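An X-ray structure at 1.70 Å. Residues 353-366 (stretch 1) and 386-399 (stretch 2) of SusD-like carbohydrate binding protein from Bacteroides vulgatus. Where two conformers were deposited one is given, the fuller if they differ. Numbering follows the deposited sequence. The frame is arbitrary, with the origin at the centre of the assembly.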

ATOM      1  N   ASN A 353       1.441 -10.131  12.627  1.00 13.22           N
ATOM      2  CA  ASN A 353       1.462 -10.977  13.815  1.00 13.37           C
ATOM      3  C   ASN A 353       2.904 -11.300  14.246  1.00 13.67           C
ATOM      4  O   ASN A 353       3.276 -11.124  15.431  1.00 13.29           O
ATOM      5  N   ALA A 354       3.730 -11.744  13.293  1.00 13.51           N
ATOM      6  CA  ALA A 354       5.148 -12.001  13.577  1.00 13.78           C
ATOM      7  C   ALA A 354       5.883 -10.792  14.119  1.00 13.02           C
ATOM      8  O   ALA A 354       6.582 -10.876  15.122  1.00 14.10           O
ATOM      9  N   GLU A 355       5.713  -9.646  13.488  1.00 12.68           N
ATOM     10  CA  GLU A 355       6.429  -8.445  13.910  1.00 12.89           C
ATOM     11  C   GLU A 355       5.986  -7.924  15.295  1.00 13.33           C
ATOM     12  O   GLU A 355       6.819  -7.553  16.130  1.00 12.38           O
ATOM     13  N   ALA A 356       4.669  -7.905  15.541  1.00 12.26           N
ATOM     14  CA  ALA A 356       4.168  -7.493  16.835  1.00 12.61           C
ATOM     15  C   ALA A 356       4.729  -8.424  17.915  1.00 12.78           C
ATOM     16  O   ALA A 356       5.220  -7.980  18.955  1.00 12.12           O
ATOM     17  N   LYS A 357       4.692  -9.720  17.642  1.00 12.46           N
ATOM     18  CA  LYS A 357       5.242 -10.677  18.600  1.00 12.03           C
ATOM     19  C   LYS A 357       6.780 -10.498  18.860  1.00 12.42           C
ATOM     20  O   LYS A 357       7.247 -10.679  19.989  1.00 11.65           O
ATOM     21  N   ALA A 358       7.536 -10.150  17.830  1.00 12.98           N
ATOM     22  CA  ALA A 358       8.991  -9.893  17.958  1.00 13.29           C
ATOM     23  C   ALA A 358       9.226  -8.725  18.916  1.00 14.09           C
ATOM     24  O   ALA A 358      10.039  -8.823  19.814  1.00 14.59           O
ATOM     25  N   HIS A 359       8.439  -7.667  18.780  1.00 14.84           N
ATOM     26  CA  HIS A 359       8.510  -6.525  19.705  1.00 15.39           C
ATOM     27  C   HIS A 359       8.115  -6.864  21.123  1.00 15.15           C
ATOM     28  O   HIS A 359       8.629  -6.267  22.064  1.00 15.96           O
ATOM     29  N   LEU A 360       7.203  -7.821  21.282  1.00 14.44           N
ATOM     30  CA  LEU A 360       6.751  -8.279  22.587  1.00 14.50           C
ATOM     31  C   LEU A 360       7.625  -9.394  23.193  1.00 15.45           C
ATOM     32  O   LEU A 360       7.358  -9.874  24.292  1.00 15.10           O
ATOM     33  N   ASN A 361       8.647  -9.820  22.448  1.00 16.54           N
ATOM     34  CA  ASN A 361       9.466 -10.970  22.816  1.00 17.62           C
ATOM     35  C   ASN A 361       8.713 -12.268  23.029  1.00 15.24           C
ATOM     36  O   ASN A 361       9.063 -13.090  23.877  1.00 14.97           O
ATOM     37  N   ASP A 362       7.680 -12.419  22.217  1.00 14.54           N
ATOM     38  CA  ASP A 362       6.836 -13.628  22.184  1.00 13.94           C
ATOM     39  C   ASP A 362       7.483 -14.634  21.212  1.00 13.43           C
ATOM     40  O   ASP A 362       7.580 -14.366  20.011  1.00 12.11           O
ATOM     41  N   PRO A 363       7.919 -15.785  21.719  1.00 13.69           N
ATOM     42  CA  PRO A 363       8.590 -16.790  20.859  1.00 14.16           C
ATOM     43  C   PRO A 363       7.814 -17.249  19.650  1.00 14.22           C
ATOM     44  O   PRO A 363       8.423 -17.755  18.679  1.00 15.71           O
ATOM     45  N   ASP A 364       6.486 -17.082  19.654  1.00 14.22           N
ATOM     46  CA  ASP A 364       5.664 -17.520  18.520  1.00 13.15           C
ATOM     47  C   ASP A 364       5.911 -16.712  17.229  1.00 13.63           C
ATOM     48  O   ASP A 364       5.519 -17.159  16.165  1.00 13.20           O
ATOM     49  N   ALA A 365       6.594 -15.562  17.321  1.00 13.51           N
ATOM     50  CA  ALA A 365       6.911 -14.757  16.156  1.00 13.82           C
ATOM     51  C   ALA A 365       7.535 -15.592  15.038  1.00 14.13           C
ATOM     52  O   ALA A 365       7.161 -15.485  13.881  1.00 14.11           O
ATOM     53  N   ILE A 366       8.507 -16.409  15.392  1.00 13.58           N
ATOM     54  CA  ILE A 366       9.236 -17.147  14.385  1.00 14.56           C
ATOM     55  C   ILE A 366       8.353 -18.191  13.713  1.00 14.41           C
ATOM     56  O   ILE A 366       8.589 -18.546  12.562  1.00 15.07           O
ATOM     57  N   SER A 386      18.551 -12.443  17.720  1.00 18.91           N
ATOM     58  CA  SER A 386      18.242 -11.319  18.603  1.00 18.42           C
ATOM     59  C   SER A 386      16.921 -10.709  18.122  1.00 18.41           C
ATOM     60  O   SER A 386      16.527 -10.911  16.952  1.00 17.56           O
ATOM     61  N   GLN A 387      16.248  -9.992  19.021  1.00 18.28           N
ATOM     62  CA  GLN A 387      15.015  -9.287  18.672  1.00 18.27           C
ATOM     63  C   GLN A 387      15.299  -8.403  17.447  1.00 17.55           C
ATOM     64  O   GLN A 387      14.511  -8.417  16.489  1.00 15.65           O
ATOM     65  N   GLN A 388      16.425  -7.678  17.443  1.00 16.56           N
ATOM     66  CA  GLN A 388      16.718  -6.794  16.308  1.00 18.06           C
ATOM     67  C   GLN A 388      16.909  -7.569  14.987  1.00 17.35           C
ATOM     68  O   GLN A 388      16.398  -7.136  13.956  1.00 16.37           O
ATOM     69  N   ASP A 389      17.646  -8.681  15.020  1.00 17.27           N
ATOM     70  CA  ASP A 389      17.870  -9.489  13.808  1.00 17.89           C
ATOM     71  C   ASP A 389      16.579 -10.182  13.344  1.00 17.11           C
ATOM     72  O   ASP A 389      16.376 -10.349  12.145  1.00 16.73           O
ATOM     73  N   LEU A 390      15.727 -10.572  14.285  1.00 16.03           N
ATOM     74  CA  LEU A 390      14.406 -11.147  13.945  1.00 15.62           C
ATOM     75  C   LEU A 390      13.555 -10.103  13.276  1.00 15.41           C
ATOM     76  O   LEU A 390      12.973 -10.365  12.222  1.00 15.36           O
ATOM     77  N   LEU A 391      13.499  -8.893  13.840  1.00 14.92           N
ATOM     78  CA  LEU A 391      12.812  -7.799  13.156  1.00 15.14           C
ATOM     79  C   LEU A 391      13.335  -7.562  11.749  1.00 15.17           C
ATOM     80  O   LEU A 391      12.549  -7.424  10.803  1.00 15.73           O
ATOM     81  N   GLU A 392      14.657  -7.535  11.559  1.00 14.54           N
ATOM     82  CA  GLU A 392      15.170  -7.297  10.210  0.50 15.27           C
ATOM     83  C   GLU A 392      14.802  -8.433   9.246  1.00 14.81           C
ATOM     84  O   GLU A 392      14.561  -8.181   8.073  1.00 14.29           O
ATOM     85  N   THR A 393      14.740  -9.643   9.748  1.00 14.65           N
ATOM     86  CA  THR A 393      14.360 -10.821   8.946  1.00 15.19           C
ATOM     87  C   THR A 393      12.881 -10.745   8.538  1.00 14.53           C
ATOM     88  O   THR A 393      12.508 -11.070   7.402  1.00 14.75           O
ATOM     89  N   ILE A 394      12.060 -10.268   9.461  1.00 13.91           N
ATOM     90  CA  ILE A 394      10.637 -10.015   9.186  1.00 13.84           C
ATOM     91  C   ILE A 394      10.460  -8.897   8.144  1.00 13.23           C
ATOM     92  O   ILE A 394       9.714  -9.037   7.178  1.00 13.58           O
ATOM     93  N   TRP A 395      11.173  -7.802   8.323  1.00 13.08           N
ATOM     94  CA  TRP A 395      11.137  -6.689   7.363  1.00 13.32           C
ATOM     95  C   TRP A 395      11.581  -7.142   5.953  1.00 13.90           C
ATOM     96  O   TRP A 395      11.029  -6.657   4.942  1.00 14.72           O
ATOM     97  N   LEU A 396      12.579  -8.022   5.875  1.00 14.27           N
ATOM     98  CA  LEU A 396      13.027  -8.543   4.587  0.50 14.42           C
ATOM     99  C   LEU A 396      11.939  -9.393   3.956  1.00 14.58           C
ATOM    100  O   LEU A 396      11.663  -9.267   2.763  1.00 14.95           O
ATOM    101  N   GLU A 397      11.314 -10.241   4.752  1.00 15.04           N
ATOM    102  CA  GLU A 397      10.210 -11.076   4.222  1.00 14.78           C
ATOM    103  C   GLU A 397       9.013 -10.212   3.778  1.00 14.15           C
ATOM    104  O   GLU A 397       8.339 -10.558   2.808  1.00 14.04           O
ATOM    105  N   ARG A 398       8.728  -9.085   4.459  1.00 13.76           N
ATOM    106  CA  ARG A 398       7.742  -8.131   3.936  1.00 13.56           C
ATOM    107  C   ARG A 398       8.097  -7.633   2.519  1.00 12.97           C
ATOM    108  O   ARG A 398       7.234  -7.569   1.674  1.00 13.73           O
ATOM    109  N   ARG A 399       9.358  -7.240   2.289  1.00 12.41           N
ATOM    110  CA  ARG A 399       9.793  -6.767   0.978  1.00 13.56           C
ATOM    111  C   ARG A 399       9.639  -7.863  -0.063  1.00 12.59           C
ATOM    112  O   ARG A 399       9.257  -7.579  -1.202  1.00 13.40           O
TER

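The most unusual feature of this contact is a buried carboxylate used as a knob: Glu355 sits in a hole formed by Leu391, Ile394, Trp395 and Arg398 on the facing helix. Its CA-to-CB bond points sideways, but chi1 t and chi2 t extend the chain so that its end comes nearer the other stretch. There Trp395 (chi1 m) donates from NE1 to Glu355 OE2 at 3.0 Å with a nearly straight N-H...O angle of 173°, the oxygen lying at the ring edge, near its plane. The other oxygen, Glu355 OE1, is 4.4 Å from Arg398 NH1 and well out of the guanidinium plane, so the opposite charges are near each other without a salt bridge. A water joins them instead, donating to Glu355 OE1 at 2.7 Å and accepting from Arg398 NH1 at 2.8 Å. Both carboxylate oxygens are also hydrogen-bonded elsewhere in the structure. The aliphatic part of the same side chain packs against the hole, with Glu355 CB 3.9 Å from Ile394 CG2.

The helices 353-359 and 387-399 run nearly antiparallel (168°), their axes approaching to 9.6 Å. Ala354 and Ala358 on the first helix meet larger apolar side chains on the second. Ala358 points toward the partner helix, and its CB touches Leu391 CD2 at 3.7 Å, Leu390 CD2 at 3.8 Å and Ile394 CD1 at 4.1 Å. Ile394 (chi1 m, chi2 t) also points in, reaching Ala354 CB with CD1 at 3.9 Å. Leu390 (chi1 t, chi2 p) extends the apolar patch beyond the first helix, its CD2 lying 4.0 Å from Ala365 CB.

Leu391 (chi1 m, chi2 t) starts sideways, yet its end comes nearer and touches three neighbours. Leu391 CD2 lies 3.7 Å from Ala358 CB, 3.8 Å from Glu355 CG and 3.5 Å from His359 NE2, while Leu391 CD1 lies over one face of the His359 ring, 3.9 Å from its centroid, in a CH-pi contact. His359 itself points away at CB; with chi1 m, its ring comes nearer the other stretch.

At the C-terminal end of the first helix, Gln387 points in with chi1 t and chi2 t and donates from NE2 to Ala358 O at 3.1 Å. That carbonyl also accepts from Asn361 N within the Schellman motif, so Ala358 O takes one bond from its own chain turn and one from the glutamine across the contact. Asn361 OD1 comes within 2.9 Å of Gln387 NE2, but the angle is too poor for a hydrogen bond. Lys357 starts sideways and its end leaves the contact, its NZ forming a salt bridge with Asp364 OD2 at 2.7 Å.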

ATOM      1  CB  ASN A 353       0.624 -12.220  13.558  1.00 13.70           C
ATOM      2  CG  ASN A 353       0.340 -13.006  14.799  1.00 15.91           C
ATOM      3  OD1 ASN A 353       0.939 -14.069  14.995  1.00 15.79           O
ATOM      4  ND2 ASN A 353      -0.619 -12.530  15.650  1.00 13.92           N
ATOM      5  CB  ALA A 354       5.892 -12.570  12.346  1.00 13.79           C
ATOM      6  CB  GLU A 355       6.289  -7.345  12.836  1.00 13.47           C
ATOM      7  CG  GLU A 355       7.142  -6.146  13.163  1.00 14.20           C
ATOM      8  CD  GLU A 355       7.183  -5.068  12.065  1.00 14.80           C
ATOM      9  OE1 GLU A 355       6.820  -5.355  10.893  1.00 15.47           O
ATOM     10  OE2 GLU A 355       7.657  -3.932  12.410  1.00 15.21           O
ATOM     11  CB  ALA A 356       2.649  -7.530  16.836  1.00 12.47           C
ATOM     12  CB  LYS A 357       4.881 -12.108  18.190  1.00 12.33           C
ATOM     13  CG  LYS A 357       3.411 -12.419  18.457  1.00 11.14           C
ATOM     14  CD  LYS A 357       2.969 -13.731  17.845  1.00 11.26           C
ATOM     15  CE  LYS A 357       1.528 -14.063  18.297  1.00 12.57           C
ATOM     16  NZ  LYS A 357       1.000 -15.279  17.537  1.00 13.84           N
ATOM     17  CB  ALA A 358       9.636  -9.620  16.594  1.00 13.12           C
ATOM     18  CB  HIS A 359       7.666  -5.339  19.210  1.00 15.36           C
ATOM     19  CG  HIS A 359       8.347  -4.543  18.145  1.00 17.44           C
ATOM     20  ND1 HIS A 359       9.410  -3.708  18.430  1.00 24.87           N
ATOM     21  CD2 HIS A 359       8.175  -4.497  16.811  1.00 22.85           C
ATOM     22  CE1 HIS A 359       9.831  -3.153  17.309  1.00 22.78           C
ATOM     23  NE2 HIS A 359       9.115  -3.622  16.311  1.00 20.18           N
ATOM     24  CB  LEU A 360       5.316  -8.792  22.464  1.00 14.38           C
ATOM     25  CG  LEU A 360       4.252  -7.726  22.167  1.00 14.48           C
ATOM     26  CD1 LEU A 360       2.911  -8.391  21.886  1.00 16.02           C
ATOM     27  CD2 LEU A 360       4.116  -6.776  23.347  1.00 16.90           C
ATOM     28  CB  ASN A 361      10.382 -10.615  23.962  1.00 19.24           C
ATOM     29  CG  ASN A 361      11.722 -10.221  23.444  1.00 26.83           C
ATOM     30  OD1 ASN A 361      11.998  -9.033  23.266  1.00 34.87           O
ATOM     31  ND2 ASN A 361      12.545 -11.228  23.100  1.00 30.24           N
ATOM     32  CB  ASP A 362       5.434 -13.233  21.746  1.00 13.59           C
ATOM     33  CG  ASP A 362       4.461 -14.406  21.691  1.00 15.51           C
ATOM     34  OD1 ASP A 362       4.912 -15.563  21.584  1.00 14.68           O
ATOM     35  OD2 ASP A 362       3.234 -14.149  21.666  1.00 15.91           O
ATOM     36  CB  PRO A 363       8.799 -17.977  21.809  1.00 13.51           C
ATOM     37  CG  PRO A 363       8.656 -17.442  23.159  1.00 16.10           C
ATOM     38  CD  PRO A 363       7.755 -16.270  23.095  1.00 14.11           C
ATOM     39  CB  ASP A 364       4.166 -17.514  18.881  1.00 13.39           C
ATOM     40  CG  ASP A 364       3.312 -18.257  17.854  1.00 14.50           C
ATOM     41  OD1 ASP A 364       3.572 -19.475  17.653  1.00 16.06           O
ATOM     42  OD2 ASP A 364       2.386 -17.625  17.251  1.00 14.95           O
ATOM     43  CB  ALA A 365       7.835 -13.601  16.512  1.00 13.76           C
ATOM     44  CB  ILE A 366      10.501 -17.777  14.960  1.00 15.15           C
ATOM     45  CG1 ILE A 366      11.424 -18.218  13.820  1.00 18.41           C
ATOM     46  CG2 ILE A 366      10.142 -18.882  15.935  1.00 14.64           C
ATOM     47  CD1 ILE A 366      12.633 -18.954  14.266  1.00 21.81           C
ATOM     48  CB  SER A 386      19.339 -10.269  18.539  1.00 18.46           C
ATOM     49  OG  SER A 386      19.395  -9.668  17.253  1.00 18.21           O
ATOM     50  CB  GLN A 387      14.498  -8.461  19.864  1.00 19.32           C
ATOM     51  CG  GLN A 387      13.236  -7.656  19.567  1.00 22.07           C
ATOM     52  CD  GLN A 387      12.906  -6.610  20.647  1.00 27.55           C
ATOM     53  OE1 GLN A 387      13.655  -5.656  20.843  1.00 30.63           O
ATOM     54  NE2 GLN A 387      11.798  -6.801  21.349  1.00 26.82           N
ATOM     55  CB  GLN A 388      17.937  -5.896  16.563  1.00 18.96           C
ATOM     56  CG  GLN A 388      18.160  -4.806  15.485  1.00 23.13           C
ATOM     57  CD  GLN A 388      16.959  -3.841  15.274  1.00 29.33           C
ATOM     58  OE1 GLN A 388      16.184  -3.535  16.211  1.00 32.35           O
ATOM     59  NE2 GLN A 388      16.796  -3.364  14.017  1.00 31.91           N
ATOM     60  CB  ASP A 389      18.963 -10.547  14.007  1.00 17.92           C
ATOM     61  CG  ASP A 389      20.379  -9.950  14.018  1.00 22.59           C
ATOM     62  OD1 ASP A 389      20.555  -8.778  13.598  1.00 26.15           O
ATOM     63  OD2 ASP A 389      21.294 -10.678  14.458  1.00 23.87           O
ATOM     64  CB  LEU A 390      13.683 -11.683  15.181  1.00 15.31           C
ATOM     65  CG  LEU A 390      12.313 -12.313  14.875  1.00 16.36           C
ATOM     66  CD1 LEU A 390      12.399 -13.459  13.833  1.00 16.34           C
ATOM     67  CD2 LEU A 390      11.692 -12.766  16.224  1.00 16.39           C
ATOM     68  CB  LEU A 391      12.868  -6.513  13.981  1.00 15.59           C
ATOM     69  CG  LEU A 391      12.034  -6.496  15.227  1.00 16.38           C
ATOM     70  CD1 LEU A 391      12.414  -5.271  16.099  1.00 18.91           C
ATOM     71  CD2 LEU A 391      10.545  -6.499  14.857  1.00 15.15           C
ATOM     72  CB  GLU A 392      16.669  -7.014  10.223  0.50 15.28           C
ATOM     73  CG  GLU A 392      16.951  -5.666  10.848  0.50 16.55           C
ATOM     74  CD  GLU A 392      18.417  -5.373  11.052  0.50 19.42           C
ATOM     75  OE1 GLU A 392      19.262  -5.939  10.308  0.50 21.23           O
ATOM     76  OE2 GLU A 392      18.708  -4.558  11.964  0.50 22.29           O
ATOM     77  CB  THR A 393      14.692 -12.136   9.709  1.00 16.13           C
ATOM     78  OG1 THR A 393      16.095 -12.133  10.032  1.00 16.62           O
ATOM     79  CG2 THR A 393      14.392 -13.349   8.857  1.00 19.10           C
ATOM     80  CB  ILE A 394       9.841  -9.757  10.482  1.00 13.46           C
ATOM     81  CG1 ILE A 394       9.879 -10.997  11.350  1.00 14.67           C
ATOM     82  CG2 ILE A 394       8.362  -9.338  10.138  1.00 15.37           C
ATOM     83  CD1 ILE A 394       9.298 -10.804  12.730  1.00 14.95           C
ATOM     84  CB  TRP A 395      12.005  -5.543   7.844  1.00 14.42           C
ATOM     85  CG  TRP A 395      11.527  -4.907   9.141  1.00 13.83           C
ATOM     86  CD1 TRP A 395      10.255  -4.922   9.658  1.00 15.10           C
ATOM     87  CD2 TRP A 395      12.308  -4.118  10.025  1.00 14.97           C
ATOM     88  NE1 TRP A 395      10.223  -4.202  10.832  1.00 14.24           N
ATOM     89  CE2 TRP A 395      11.473  -3.724  11.091  1.00 14.66           C
ATOM     90  CE3 TRP A 395      13.662  -3.755  10.058  1.00 18.63           C
ATOM     91  CZ2 TRP A 395      11.935  -2.927  12.153  1.00 17.00           C
ATOM     92  CZ3 TRP A 395      14.122  -2.980  11.132  1.00 19.27           C
ATOM     93  CH2 TRP A 395      13.254  -2.570  12.149  1.00 17.16           C
ATOM     94  CB  LEU A 396      14.328  -9.341   4.689  0.50 14.28           C
ATOM     95  CG  LEU A 396      15.584  -8.466   4.699  0.50 15.51           C
ATOM     96  CD1 LEU A 396      16.748  -9.228   5.313  0.50 13.33           C
ATOM     97  CD2 LEU A 396      15.914  -7.997   3.299  0.50 15.97           C
ATOM     98  CB  GLU A 397       9.826 -12.182   5.228  1.00 16.14           C
ATOM     99  CG  GLU A 397       9.012 -13.309   4.637  1.00 16.73           C
ATOM    100  CD  GLU A 397       9.707 -14.050   3.510  1.00 20.00           C
ATOM    101  OE1 GLU A 397      10.906 -14.394   3.613  1.00 21.44           O
ATOM    102  OE2 GLU A 397       9.035 -14.221   2.480  1.00 22.85           O
ATOM    103  CB  ARG A 398       7.591  -6.901   4.855  1.00 13.59           C
ATOM    104  CG  ARG A 398       6.948  -7.216   6.181  1.00 14.18           C
ATOM    105  CD  ARG A 398       6.910  -5.972   7.110  1.00 14.35           C
ATOM    106  NE  ARG A 398       6.126  -4.911   6.530  1.00 12.77           N
ATOM    107  CZ  ARG A 398       4.808  -4.735   6.658  1.00 16.25           C
ATOM    108  NH1 ARG A 398       4.077  -5.528   7.406  1.00 16.32           N
ATOM    109  NH2 ARG A 398       4.215  -3.733   6.010  1.00 17.92           N
ATOM    110  CB  ARG A 399      11.256  -6.300   1.047  1.00 13.36           C
ATOM    111  CG  ARG A 399      11.381  -4.970   1.858  1.00 14.53           C
ATOM    112  CD  ARG A 399      12.818  -4.718   2.218  1.00 16.74           C
ATOM    113  NE  ARG A 399      13.667  -4.629   1.041  1.00 15.52           N
ATOM    114  CZ  ARG A 399      15.002  -4.643   1.096  1.00 19.88           C
ATOM    115  NH1 ARG A 399      15.632  -4.747   2.264  1.00 21.61           N
ATOM    116  NH2 ARG A 399      15.729  -4.547  -0.001  1.00 19.05           N
TER
HETATM  117  O   HOH W   1       5.049  -7.022   9.616  1.00 15.89           O